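PDB 6EYU: bacteriorhodopsin from Nanosalina sp., which is a retinal-binding light-driven membrane pump that moves protons inward across the membrane, a xenorhodopsin working opposite to the familiar outward pumps. Local coordinates for residues 9-12 / 16-19; 42-47 / 218-223; 115-120 / 130-135. All coordinates share one frame; numbering follows the deposited sequence.

Contact 1 of 3, residues 9-12 / 16-19. With LFA (eicosane), chain E.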
loop_
_atom_site.group_PDB
_atom_site.type_symbol
_atom_site.label_atom_id
_atom_site.label_comp_id
_atom_site.label_asym_id
_atom_site.label_seq_id
_atom_site.Cartn_x
_atom_site.Cartn_y
_atom_site.Cartn_z
ATOM N N GLY A 9 27.272 -22.505 -1.450
ATOM C CA GLY A 9 27.508 -23.934 -1.276
ATOM C C GLY A 9 26.334 -24.771 -1.745
ATOM O O GLY A 9 25.878 -24.636 -2.881
ATOM N N GLY A 10 25.866 -25.661 -0.878
ATOM C CA GLY A 10 24.922 -26.699 -1.277
ATOM C C GLY A 10 23.530 -26.150 -1.523
ATOM O O GLY A 10 22.701 -26.800 -2.158
ATOM N N PHE A 11 23.252 -24.979 -0.959
ATOM C CA PHE A 11 21.902 -24.428 -0.961
ATOM C C PHE A 11 20.907 -25.447 -0.416
ATOM O O PHE A 11 19.981 -25.861 -1.114
ATOM C CB PHE A 11 21.501 -24.013 -2.378
ATOM C CG PHE A 11 20.227 -23.219 -2.439
ATOM C CD1 PHE A 11 19.529 -22.915 -1.282
ATOM C CD2 PHE A 11 19.753 -22.739 -3.648
ATOM C CE1 PHE A 11 18.363 -22.173 -1.333
ATOM C CE2 PHE A 11 18.589 -21.995 -3.707
ATOM C CZ PHE A 11 17.894 -21.710 -2.547
ATOM N N GLY A 12 21.098 -25.836 0.841
ATOM C CA GLY A 12 20.425 -27.006 1.391
ATOM C C GLY A 12 18.951 -26.766 1.653
ATOM O O GLY A 12 18.213 -27.695 1.982
ATOM N N PHE A 16 13.096 -27.287 0.470
ATOM C CA PHE A 16 12.053 -26.755 1.338
ATOM C C PHE A 16 11.397 -25.538 0.700
ATOM O O PHE A 16 10.171 -25.433 0.655
ATOM C CB PHE A 16 12.640 -26.374 2.699
ATOM C CG PHE A 16 13.133 -27.548 3.495
ATOM C CD1 PHE A 16 14.427 -28.014 3.336
ATOM C CD2 PHE A 16 12.282 -28.229 4.349
ATOM C CE1 PHE A 16 14.884 -29.095 4.065
ATOM C CE2 PHE A 16 12.730 -29.313 5.078
ATOM C CZ PHE A 16 14.033 -29.746 4.938
ATOM N N ILE A 17 12.219 -24.644 0.162
ATOM C CA ILE A 17 11.719 -23.458 -0.521
ATOM C C ILE A 17 10.863 -23.844 -1.724
ATOM O O ILE A 17 9.794 -23.274 -1.942
ATOM C CB ILE A 17 12.873 -22.556 -0.993
ATOM C CG1 ILE A 17 13.475 -21.807 0.199
ATOM C CG2 ILE A 17 12.382 -21.569 -2.042
ATOM C CD1 ILE A 17 14.905 -21.362 -0.017
ATOM N N LEU A 18 11.270 -24.901 -2.422
ATOM C CA LEU A 18 10.469 -25.445 -3.511
ATOM C C LEU A 18 9.172 -26.046 -2.982
ATOM O O LEU A 18 8.086 -25.716 -3.460
ATOM C CB LEU A 18 11.257 -26.509 -4.279
ATOM C CG LEU A 18 11.087 -26.453 -5.799
ATOM C CD1 LEU A 18 11.973 -25.369 -6.392
ATOM C CD2 LEU A 18 11.390 -27.803 -6.430
ATOM N N ALA A 19 9.297 -26.983 -2.049
ATOM C CA ALA A 19 8.136 -27.659 -1.485
ATOM C C ALA A 19 7.151 -26.643 -0.918
ATOM O O ALA A 19 5.939 -26.859 -0.945
ATOM C CB ALA A 19 8.569 -28.636 -0.402
HETATM C C5 LFA E . 3.019 -30.854 3.451
HETATM C C6 LFA E . 4.113 -31.473 2.584
HETATM C C7 LFA E . 5.471 -30.894 2.979
HETATM C C8 LFA E . 6.564 -31.579 2.162
HETATM C C9 LFA E . 7.934 -30.995 2.507
HETATM C C10 LFA E . 9.018 -31.885 1.897
HETATM C C11 LFA E . 10.355 -31.145 1.838
HETATM C C12 LFA E . 11.465 -32.072 2.335
HETATM C C13 LFA E . 12.765 -31.811 1.574
HETATM C C14 LFA E . 13.952 -32.054 2.508
HETATM C C15 LFA E . 15.223 -32.318 1.702
HETATM C C16 LFA E . 16.429 -31.764 2.462
HETATM C C17 LFA E . 17.729 -32.267 1.834
HETATM C C18 LFA E . 18.854 -31.277 2.135
HETATM C C19 LFA E . 20.201 -31.998 2.142
HETATM C C20 LFA E . 20.477 -32.594 0.764
#
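Phe11 and Ile17 meet because of how each side chain leaves its backbone: CG of Phe11 swings opposite the backbone N (chi1 -170°), and CG1 of Ile17 lies opposite the carbonyl carbon (chi1 -75°) with CD1 carried outward. The contact lies where the loop after helix 2-7 leads into helix 14-38, the first long helix of the seven-helix rhodopsin fold. CD1 of Ile17 reaches the rim of the Phe11 ring close to its plane, 3.8 Å from CE1, and the two side chains cross at about a right angle. No hydrogen bond joins the segments. Ile17 is buried, also packing on Leu63 of helix 42-63 and Val206 of helix 198-230, so the loop phenylalanine touches a residue where three helices meet. Phe16 lies beside helix 198-230 and carries an eicosane chain, consistent with a lipid-facing position. Its ring has the carbonyl O of Gly12 at one edge, 4.0 Å from CD1, and the eicosane over one face. The same chain runs on to the CB of Ala19, 3.8 Å from C9 of the eicosane. The closest approach to the ring is at its outer end, where CZ of Phe16 lies 3.4 Å from C14 of the eicosane.

Contact 2 of 3, residues 42-47 / 218-223. With MUN ([(2~{S})-2,3-bis(oxidanyl)propyl] (~{E})-undec-2-enoate), chain L; MUN ([(2~{S})-2,3-bis(oxidanyl)propyl] (~{E})-undec-2-enoate), chain B; MUN ([(2~{S})-2,3-bis(oxidanyl)propyl] (~{E})-undec-2-enoate), chain T; MUN ([(2~{S})-2,3-bis(oxidanyl)propyl] (~{E})-undec-2-enoate), chain O.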
loop_
_atom_site.group_PDB
_atom_site.type_symbol
_atom_site.label_atom_id
_atom_site.label_comp_id
_atom_site.label_asym_id
_atom_site.label_seq_id
_atom_site.Cartn_x
_atom_site.Cartn_y
_atom_site.Cartn_z
ATOM N N GLN A 42 -16.995 -16.304 1.292
ATOM C CA GLN A 42 -16.002 -16.391 0.229
ATOM C C GLN A 42 -14.764 -15.572 0.579
ATOM O O GLN A 42 -13.656 -15.892 0.151
ATOM C CB GLN A 42 -16.600 -15.896 -1.090
ATOM C CG GLN A 42 -15.751 -16.201 -2.313
ATOM C CD GLN A 42 -15.505 -17.686 -2.496
ATOM O OE1 GLN A 42 -16.419 -18.499 -2.362
ATOM N NE2 GLN A 42 -14.277 -18.042 -2.852
ATOM N N LYS A 43 -14.957 -14.528 1.378
ATOM C CA LYS A 43 -13.885 -13.582 1.669
ATOM C C LYS A 43 -12.715 -14.285 2.348
ATOM O O LYS A 43 -11.555 -13.982 2.074
ATOM C CB LYS A 43 -14.399 -12.446 2.559
ATOM C CG LYS A 43 -15.022 -12.910 3.866
ATOM C CD LYS A 43 -15.078 -11.780 4.883
ATOM C CE LYS A 43 -16.471 -11.180 4.976
ATOM N NZ LYS A 43 -17.183 -11.605 6.213
ATOM N N PHE A 44 -13.027 -15.280 3.173
ATOM C CA PHE A 44 -12.001 -16.022 3.894
ATOM C C PHE A 44 -11.123 -16.808 2.925
ATOM O O PHE A 44 -9.895 -16.766 3.015
ATOM C CB PHE A 44 -12.644 -16.971 4.907
ATOM C CG PHE A 44 -13.176 -16.280 6.129
ATOM C CD1 PHE A 44 -12.306 -15.726 7.054
ATOM C CD2 PHE A 44 -14.529 -16.004 6.244
ATOM C CE1 PHE A 44 -12.783 -14.990 8.123
ATOM C CE2 PHE A 44 -15.013 -15.277 7.316
ATOM C CZ PHE A 44 -14.140 -14.778 8.261
ATOM N N GLY A 45 -11.753 -17.388 1.909
ATOM C CA GLY A 45 -11.025 -18.001 0.804
ATOM C C GLY A 45 -10.132 -17.012 0.081
ATOM O O GLY A 45 -8.969 -17.304 -0.199
ATOM N N ILE A 46 -10.697 -15.866 -0.289
ATOM C CA ILE A 46 -9.929 -14.825 -0.963
ATOM C C ILE A 46 -8.658 -14.522 -0.180
ATOM O O ILE A 46 -7.554 -14.571 -0.723
ATOM C CB ILE A 46 -10.737 -13.521 -1.099
ATOM C CG1 ILE A 46 -12.086 -13.792 -1.769
ATOM C CG2 ILE A 46 -9.949 -12.492 -1.895
ATOM C CD1 ILE A 46 -11.976 -14.539 -3.080
ATOM N N ILE A 47 -8.822 -14.230 1.105
ATOM C CA ILE A 47 -7.739 -13.691 1.915
ATOM C C ILE A 47 -6.630 -14.723 2.086
ATOM O O ILE A 47 -5.449 -14.406 1.946
ATOM C CB ILE A 47 -8.245 -13.264 3.305
ATOM C CG1 ILE A 47 -9.056 -11.971 3.196
ATOM C CG2 ILE A 47 -7.077 -13.077 4.261
ATOM C CD1 ILE A 47 -10.074 -11.794 4.301
ATOM N N PHE A 218 -6.633 -23.556 6.054
ATOM C CA PHE A 218 -7.546 -24.670 6.283
ATOM C C PHE A 218 -8.120 -24.608 7.694
ATOM O O PHE A 218 -9.335 -24.534 7.879
ATOM C CB PHE A 218 -6.820 -26.001 6.077
ATOM C CG PHE A 218 -6.477 -26.287 4.643
ATOM C CD1 PHE A 218 -7.477 -26.489 3.707
ATOM C CD2 PHE A 218 -5.162 -26.235 4.210
ATOM C CE1 PHE A 218 -7.171 -26.688 2.375
ATOM C CE2 PHE A 218 -4.848 -26.428 2.878
ATOM C CZ PHE A 218 -5.855 -26.654 1.958
ATOM N N LEU A 219 -7.231 -24.491 8.675
ATOM C CA LEU A 219 -7.623 -24.481 10.079
ATOM C C LEU A 219 -8.717 -23.445 10.322
ATOM O O LEU A 219 -9.703 -23.717 11.005
ATOM C CB LEU A 219 -6.409 -24.171 10.956
ATOM C CG LEU A 219 -6.387 -24.783 12.359
ATOM C CD1 LEU A 219 -6.338 -23.686 13.410
ATOM C CD2 LEU A 219 -7.583 -25.695 12.584
ATOM N N ASP A 220 -8.560 -22.276 9.710
ATOM C CA ASP A 220 -9.454 -21.151 9.960
ATOM C C ASP A 220 -10.843 -21.438 9.404
ATOM O O ASP A 220 -11.851 -21.206 10.072
ATOM C CB ASP A 220 -8.893 -19.878 9.323
ATOM C CG ASP A 220 -9.840 -18.700 9.441
ATOM O OD1 ASP A 220 -10.391 -18.488 10.542
ATOM O OD2 ASP A 220 -9.965 -17.937 8.461
ATOM N N MET A 221 -10.888 -21.982 8.192
ATOM C CA MET A 221 -12.140 -22.106 7.456
ATOM C C MET A 221 -12.938 -23.303 7.959
ATOM O O MET A 221 -14.168 -23.253 8.031
ATOM C CB MET A 221 -11.860 -22.257 5.960
ATOM C CG MET A 221 -11.377 -20.979 5.294
ATOM S SD MET A 221 -11.589 -20.997 3.505
ATOM C CE MET A 221 -9.882 -20.959 2.965
ATOM N N TYR A 222 -12.230 -24.316 8.448
ATOM C CA TYR A 222 -12.875 -25.502 9.001
ATOM C C TYR A 222 -13.413 -25.233 10.405
ATOM O O TYR A 222 -14.490 -25.708 10.765
ATOM C CB TYR A 222 -11.895 -26.677 9.030
ATOM C CG TYR A 222 -11.907 -27.515 7.770
ATOM C CD1 TYR A 222 -12.910 -28.448 7.542
ATOM C CD2 TYR A 222 -10.921 -27.366 6.803
ATOM C CE1 TYR A 222 -12.928 -29.212 6.391
ATOM C CE2 TYR A 222 -10.933 -28.122 5.647
ATOM C CZ TYR A 222 -11.937 -29.045 5.447
ATOM O OH TYR A 222 -11.950 -29.805 4.299
ATOM N N LEU A 223 -12.697 -24.412 11.169
ATOM C CA LEU A 223 -13.116 -24.068 12.524
ATOM C C LEU A 223 -14.406 -23.252 12.498
ATOM O O LEU A 223 -15.318 -23.494 13.289
ATOM C CB LEU A 223 -12.017 -23.277 13.239
ATOM C CG LEU A 223 -11.344 -23.987 14.416
ATOM C CD1 LEU A 223 -11.118 -25.458 14.102
ATOM C CD2 LEU A 223 -10.032 -23.304 14.773
HETATM C CAR MUN L . -0.832 -28.619 0.987
HETATM C CAQ MUN L . -1.794 -29.158 2.047
HETATM C CAP MUN L . -1.393 -28.617 3.419
HETATM C CAO MUN L . -1.913 -29.557 4.509
HETATM C CAN MUN L . -2.574 -28.736 5.615
HETATM C CAM MUN L . -4.049 -29.124 5.723
HETATM C CAK MUN L . -4.346 -29.613 7.142
HETATM C CAH MUN L . -4.961 -28.468 7.948
HETATM C CAF MUN L . -5.868 -29.033 9.044
HETATM C CAC MUN L . -7.361 -28.742 8.871
HETATM C CAA MUN L . -8.256 -29.226 10.016
HETATM O OAD MUN L . -7.914 -30.171 10.726
HETATM O OAB MUN L . -9.495 -28.665 10.049
HETATM C CAE MUN L . -10.420 -29.587 10.631
HETATM C CAG MUN L . -10.733 -29.160 12.067
HETATM O OAJ MUN L . -10.631 -27.738 12.175
HETATM C CAI MUN L . -12.153 -29.599 12.430
HETATM O OAL MUN L . -13.047 -29.245 11.372
HETATM C CAR MUN B . -8.604 -15.658 -9.425
HETATM C CAQ MUN B . -8.304 -14.783 -8.206
HETATM C CAP MUN B . -9.376 -15.016 -7.144
HETATM C CAO MUN B . -10.722 -15.250 -7.831
HETATM C CAN MUN B . -11.851 -14.941 -6.849
HETATM C CAM MUN B . -12.747 -16.172 -6.703
HETATM C CAK MUN B . -14.108 -15.740 -6.156
HETATM C CAH MUN B . -15.214 -16.290 -7.056
HETATM C CAF MUN B . -16.500 -16.439 -6.242
HETATM C CAC MUN B . -17.671 -15.571 -6.708
HETATM C CAA MUN B . -18.693 -15.218 -5.627
HETATM O OAD MUN B . -18.633 -15.739 -4.514
HETATM O OAB MUN B . -19.778 -14.533 -6.076
HETATM C CAE MUN B . -20.958 -15.300 -5.818
HETATM C CAG MUN B . -21.299 -16.142 -7.050
HETATM O OAJ MUN B . -20.154 -16.905 -7.439
HETATM C CAI MUN B . -22.454 -17.087 -6.716
HETATM O OAL MUN B . -23.428 -16.393 -5.934
HETATM C CAN MUN T . -5.659 -35.504 0.050
HETATM C CAM MUN T . -6.262 -35.236 1.429
HETATM C CAK MUN T . -7.788 -35.331 1.346
HETATM C CAH MUN T . -8.391 -35.108 2.735
HETATM C CAF MUN T . -9.902 -34.893 2.608
HETATM C CAC MUN T . -10.682 -34.908 3.928
HETATM C CAA MUN T . -12.056 -34.233 3.897
HETATM O OAD MUN T . -12.563 -33.884 2.829
HETATM O OAB MUN T . -12.741 -34.283 5.072
HETATM C CAE MUN T . -13.019 -32.956 5.530
HETATM C CAG MUN T . -14.518 -32.675 5.410
HETATM O OAJ MUN T . -15.187 -33.844 4.929
HETATM C CAI MUN T . -15.080 -32.293 6.781
HETATM O OAL MUN T . -16.509 -32.330 6.739
HETATM C CAR MUN O . -1.750 -7.047 -1.830
HETATM C CAQ MUN O . -2.190 -8.306 -2.579
HETATM C CAP MUN O . -3.630 -8.640 -2.192
HETATM C CAO MUN O . -3.828 -8.353 -0.704
HETATM C CAN MUN O . -5.289 -7.981 -0.457
HETATM C CAM MUN O . -6.158 -8.629 -1.534
HETATM C CAK MUN O . -7.314 -9.363 -0.859
HETATM C CAH MUN O . -7.907 -8.456 0.218
HETATM C CAF MUN O . -9.429 -8.599 0.229
HETATM C CAC MUN O . -10.047 -8.739 1.621
HETATM C CAA MUN O . -11.562 -8.938 1.650
HETATM O OAD MUN O . -12.171 -9.333 0.656
HETATM O OAB MUN O . -12.153 -8.660 2.843
HETATM C CAE MUN O . -12.925 -7.466 2.715
HETATM C CAG MUN O . -14.390 -7.774 3.031
HETATM O OAJ MUN O . -14.548 -7.943 4.442
HETATM C CAI MUN O . -15.267 -6.616 2.553
HETATM O OAL MUN O . -16.577 -6.751 3.109
#
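Phe44 and Met221 bring the backbones of the two segments nearest, their CA atoms 7.1 Å apart, although the segment axes come no closer than 10.5 Å. The two segments run almost antiparallel, at 175°, and no hydrogen bond joins them; the gap is filled by side chains. Met221 lays its thioether against the glycine backbone of the other helix: CE is 3.8 Å from the CA of Gly45, and SD is 3.9 Å from the Gly45 N. Its CG, turned opposite the carbonyl carbon (chi1 -72°), also packs against the Phe44 CB at 4.2 Å. Helices 42-63 and 198-230 are thus packed as antiparallel members of the seven-helix microbial rhodopsin bundle, with Phe31 of helix 14-38 touching Met221 as well. Beside this apolar patch the Asp220 and Phe44 side chains cross at about a right angle, their carboxylate and ring planes 68° apart, with OD2 of Asp220 3.5 Å from CD1 of Phe44. The buried carboxylate is satisfied from outside the pair: OD2 is hydrogen-bonded to NE2 of His48, one turn along from Phe44, and OD1 to OG1 of Thr91 on helix 72-93. Monoacylglycerol chains line the outer faces. The one of chain L lies against Phe218, its CAM 3.4 Å from the Phe218 CD2, while Gln42 and Lys43 also pack on Asp102 of a second subunit of the trimer.

Contact 3 of 3, residues 115-120 / 130-135; sequences VITGLL and YYVGVL. With RET (retinal), chain D; MUN ([(2~{S})-2,3-bis(oxidanyl)propyl] (~{E})-undec-2-enoate), chain P.
Thr117 faces Gly133 across a helical hairpin of the rhodopsin bundle, in which helices 101-124 and 128-145 follow each other in the chain. Segments 115-120 and 130-135 cross at -165°, with their axes 7.9 Å apart at closest approach, and no hydrogen bond passes between them; the small Gly133 is consistent with so close a spacing. OG1 of Thr117 lies 3.5 Å from the CA of Gly133, and a CB on that glycine would clash with it. The methyl CG2 of Thr117 is 3.9 Å from the Gly133 N and also touches CG1 of Val132, which in turn packs on Leu57 of a third subunit.

The polar groups are satisfied elsewhere. With chi1 at 67°, OG1 of Thr117 sits between its own backbone N and carbonyl carbon and is hydrogen-bonded to the carbonyl O of Leu114, one turn back in the same helix. The hydroxyl of Tyr130 is hydrogen-bonded to the O of Pro178, and the Tyr130 ring meets that of Trp181 at about 15°.

A third set of contacts is with retinal, whose ring end lies against both helices. The CB of Tyr130 points away from segment 115-120, and its ring reaches the chromophore, CD2 3.2 Å from C3 of the retinal. Replacing the tyrosine with an alanine is likely to take away this contact with retinal, leave the Pro178 carbonyl without its hydroxyl partner and open a gap beside Trp181. Gly118 comes just as near, its bare CA 3.2 Å from C2 of the retinal, leaving no room for a side chain. Backbone atom C of Gly133 lies 3.9 Å from the methyl C18 of the retinal.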
loop_
_atom_site.group_PDB
_atom_site.type_symbol
_atom_site.label_atom_id
_atom_site.label_comp_id
_atom_site.label_asym_id
_atom_site.label_seq_id
_atom_site.Cartn_x
_atom_site.Cartn_y
_atom_site.Cartn_z
ATOM N N VAL A 115 6.866 -5.507 10.618
ATOM C CA VAL A 115 7.701 -6.133 9.599
ATOM C C VAL A 115 8.722 -5.145 9.043
ATOM O O VAL A 115 9.860 -5.519 8.757
ATOM C CB VAL A 115 6.857 -6.688 8.436
ATOM C CG1 VAL A 115 7.759 -7.313 7.382
ATOM C CG2 VAL A 115 5.851 -7.706 8.951
ATOM N N ILE A 116 8.334 -3.878 8.941
ATOM C CA ILE A 116 9.215 -2.867 8.363
ATOM C C ILE A 116 10.403 -2.577 9.273
ATOM O O ILE A 116 11.486 -2.234 8.800
ATOM C CB ILE A 116 8.471 -1.547 8.082
ATOM C CG1 ILE A 116 7.444 -1.747 6.968
ATOM C CG2 ILE A 116 9.461 -0.466 7.674
ATOM C CD1 ILE A 116 8.008 -2.437 5.747
ATOM N N THR A 117 10.207 -2.731 10.580
ATOM C CA THR A 117 11.311 -2.622 11.527
ATOM C C THR A 117 12.375 -3.673 11.229
ATOM O O THR A 117 13.567 -3.369 11.188
ATOM C CB THR A 117 10.837 -2.796 12.981
ATOM O OG1 THR A 117 10.377 -4.138 13.182
ATOM C CG2 THR A 117 9.715 -1.821 13.303
ATOM N N GLY A 118 11.934 -4.906 10.999
ATOM C CA GLY A 118 12.837 -5.981 10.605
ATOM C C GLY A 118 13.682 -5.601 9.405
ATOM O O GLY A 118 14.873 -5.912 9.345
ATOM N N LEU A 119 13.058 -4.936 8.439
ATOM C CA LEU A 119 13.730 -4.549 7.205
ATOM C C LEU A 119 14.691 -3.392 7.463
ATOM O O LEU A 119 15.815 -3.383 6.963
ATOM C CB LEU A 119 12.692 -4.141 6.157
ATOM C CG LEU A 119 13.223 -3.639 4.814
ATOM C CD1 LEU A 119 12.216 -3.938 3.714
ATOM C CD2 LEU A 119 13.518 -2.147 4.879
ATOM N N LEU A 120 14.274 -2.471 8.325
ATOM C CA LEU A 120 15.128 -1.365 8.739
ATOM C C LEU A 120 16.347 -1.885 9.493
ATOM O O LEU A 120 17.475 -1.466 9.231
ATOM C CB LEU A 120 14.347 -0.394 9.627
ATOM C CG LEU A 120 13.245 0.411 8.934
ATOM C CD1 LEU A 120 12.668 1.448 9.885
ATOM C CD2 LEU A 120 13.772 1.073 7.671
ATOM N N TYR A 130 14.401 -3.392 15.527
ATOM C CA TYR A 130 13.942 -4.705 15.966
ATOM C C TYR A 130 13.182 -4.593 17.284
ATOM O O TYR A 130 12.164 -5.255 17.480
ATOM C CB TYR A 130 15.128 -5.658 16.126
ATOM C CG TYR A 130 14.774 -6.976 16.781
ATOM C CD1 TYR A 130 14.937 -7.155 18.149
ATOM C CD2 TYR A 130 14.441 -8.085 16.014
ATOM C CE1 TYR A 130 14.699 -8.380 18.744
ATOM C CE2 TYR A 130 14.200 -9.314 16.599
ATOM C CZ TYR A 130 14.326 -9.455 17.965
ATOM O OH TYR A 130 14.074 -10.673 18.554
ATOM N N TYR A 131 13.632 -3.685 18.145
ATOM C CA TYR A 131 13.090 -3.581 19.495
ATOM C C TYR A 131 11.709 -2.936 19.475
ATOM O O TYR A 131 10.796 -3.382 20.172
ATOM C CB TYR A 131 14.031 -2.768 20.386
ATOM C CG TYR A 131 15.211 -3.559 20.901
ATOM C CD1 TYR A 131 15.066 -4.888 21.276
ATOM C CD2 TYR A 131 16.494 -3.027 20.868
ATOM C CE1 TYR A 131 16.157 -5.649 21.652
ATOM C CE2 TYR A 131 17.589 -3.776 21.252
ATOM C CZ TYR A 131 17.414 -5.085 21.645
ATOM O OH TYR A 131 18.500 -5.831 22.045
ATOM N N VAL A 132 11.539 -1.938 18.614
ATOM C CA VAL A 132 10.223 -1.376 18.344
ATOM C C VAL A 132 9.270 -2.456 17.841
ATOM O O VAL A 132 8.151 -2.591 18.336
ATOM C CB VAL A 132 10.299 -0.253 17.294
ATOM C CG1 VAL A 132 8.908 0.091 16.782
ATOM C CG2 VAL A 132 10.978 0.975 17.881
ATOM N N GLY A 133 9.743 -3.262 16.895
ATOM C CA GLY A 133 8.961 -4.380 16.380
ATOM C C GLY A 133 8.416 -5.253 17.493
ATOM O O GLY A 133 7.217 -5.521 17.552
ATOM N N VAL A 134 9.301 -5.692 18.382
ATOM C CA VAL A 134 8.918 -6.600 19.457
ATOM C C VAL A 134 7.820 -5.983 20.316
ATOM O O VAL A 134 6.809 -6.625 20.603
ATOM C CB VAL A 134 10.118 -6.944 20.359
ATOM C CG1 VAL A 134 9.646 -7.655 21.618
ATOM C CG2 VAL A 134 11.123 -7.797 19.602
ATOM N N LEU A 135 8.027 -4.738 20.734
ATOM C CA LEU A 135 6.977 -3.964 21.384
ATOM C C LEU A 135 5.688 -4.030 20.573
ATOM O O LEU A 135 4.654 -4.481 21.067
ATOM C CB LEU A 135 7.413 -2.506 21.548
ATOM C CG LEU A 135 7.791 -2.080 22.968
ATOM C CD1 LEU A 135 8.292 -3.268 23.774
ATOM C CD2 LEU A 135 8.835 -0.975 22.930
HETATM C C1 RET D . 10.625 -9.386 12.399
HETATM C C2 RET D . 11.521 -8.151 12.523
HETATM C C3 RET D . 12.066 -7.990 13.942
HETATM C C4 RET D . 10.925 -7.709 14.915
HETATM C C5 RET D . 9.748 -8.649 14.654
HETATM C C6 RET D . 9.601 -9.424 13.543
HETATM C C7 RET D . 8.453 -10.304 13.439
HETATM C C8 RET D . 8.249 -11.058 12.322
HETATM C C9 RET D . 7.044 -11.840 12.208
HETATM C C10 RET D . 6.824 -12.655 11.102
HETATM C C11 RET D . 5.719 -13.518 10.931
HETATM C C12 RET D . 5.763 -14.121 9.678
HETATM C C13 RET D . 4.756 -14.940 9.121
HETATM C C14 RET D . 4.915 -15.477 7.836
HETATM C C15 RET D . 3.967 -16.206 7.125
HETATM C C16 RET D . 9.850 -9.333 11.082
HETATM C C17 RET D . 11.468 -10.661 12.463
HETATM C C18 RET D . 8.669 -8.743 15.734
HETATM C C19 RET D . 6.014 -11.807 13.338
HETATM C C20 RET D . 3.501 -15.265 9.935
HETATM C CAR MUN P . 7.086 2.819 20.940
HETATM C CAQ MUN P . 8.329 2.261 21.635
HETATM C CAP MUN P . 8.889 3.310 22.598
HETATM C CAO MUN P . 10.410 3.365 22.456
HETATM C CAN MUN P . 10.928 1.987 22.042
HETATM C CAM MUN P . 12.421 2.076 21.728
HETATM C CAK MUN P . 13.228 1.807 22.999
HETATM C CAH MUN P . 14.263 0.717 22.720
HETATM C CAF MUN P . 15.666 1.331 22.699
HETATM C CAC MUN P . 16.762 0.419 22.142
HETATM C CAA MUN P . 18.168 1.023 22.112
HETATM O OAD MUN P . 18.333 2.239 22.042
HETATM O OAB MUN P . 19.176 0.114 22.012
HETATM C CAE MUN P . 20.103 0.523 21.001
HETATM C CAG MUN P . 21.497 -0.004 21.347
HETATM O OAJ MUN P . 21.395 -1.350 21.821
HETATM C CAI MUN P . 22.382 0.030 20.098
HETATM O OAL MUN P . 22.961 1.331 19.959
#

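In the fold
The three contacts mark separate corners of one seven-helix bundle, their centres 27 to 30 Å apart and none touching another. Contacts 1 and 2 come nearest, about 11 Å between closest atoms, and are linked by shared helices: helices 42-63 and 198-230 meet in contact 2 and, at their other ends, pack on Ile17 of contact 1. Contact 3 lies across the centre of the chain from contact 2, with about 15 Å between nearest atoms, and within the sequence spanned by it. All three meet lipid-like chains, and contact 3 also borders the retinal. Contacts 2 and 3 also adjoin neighbouring subunits of the trimer, while no other subunit touches contact 1.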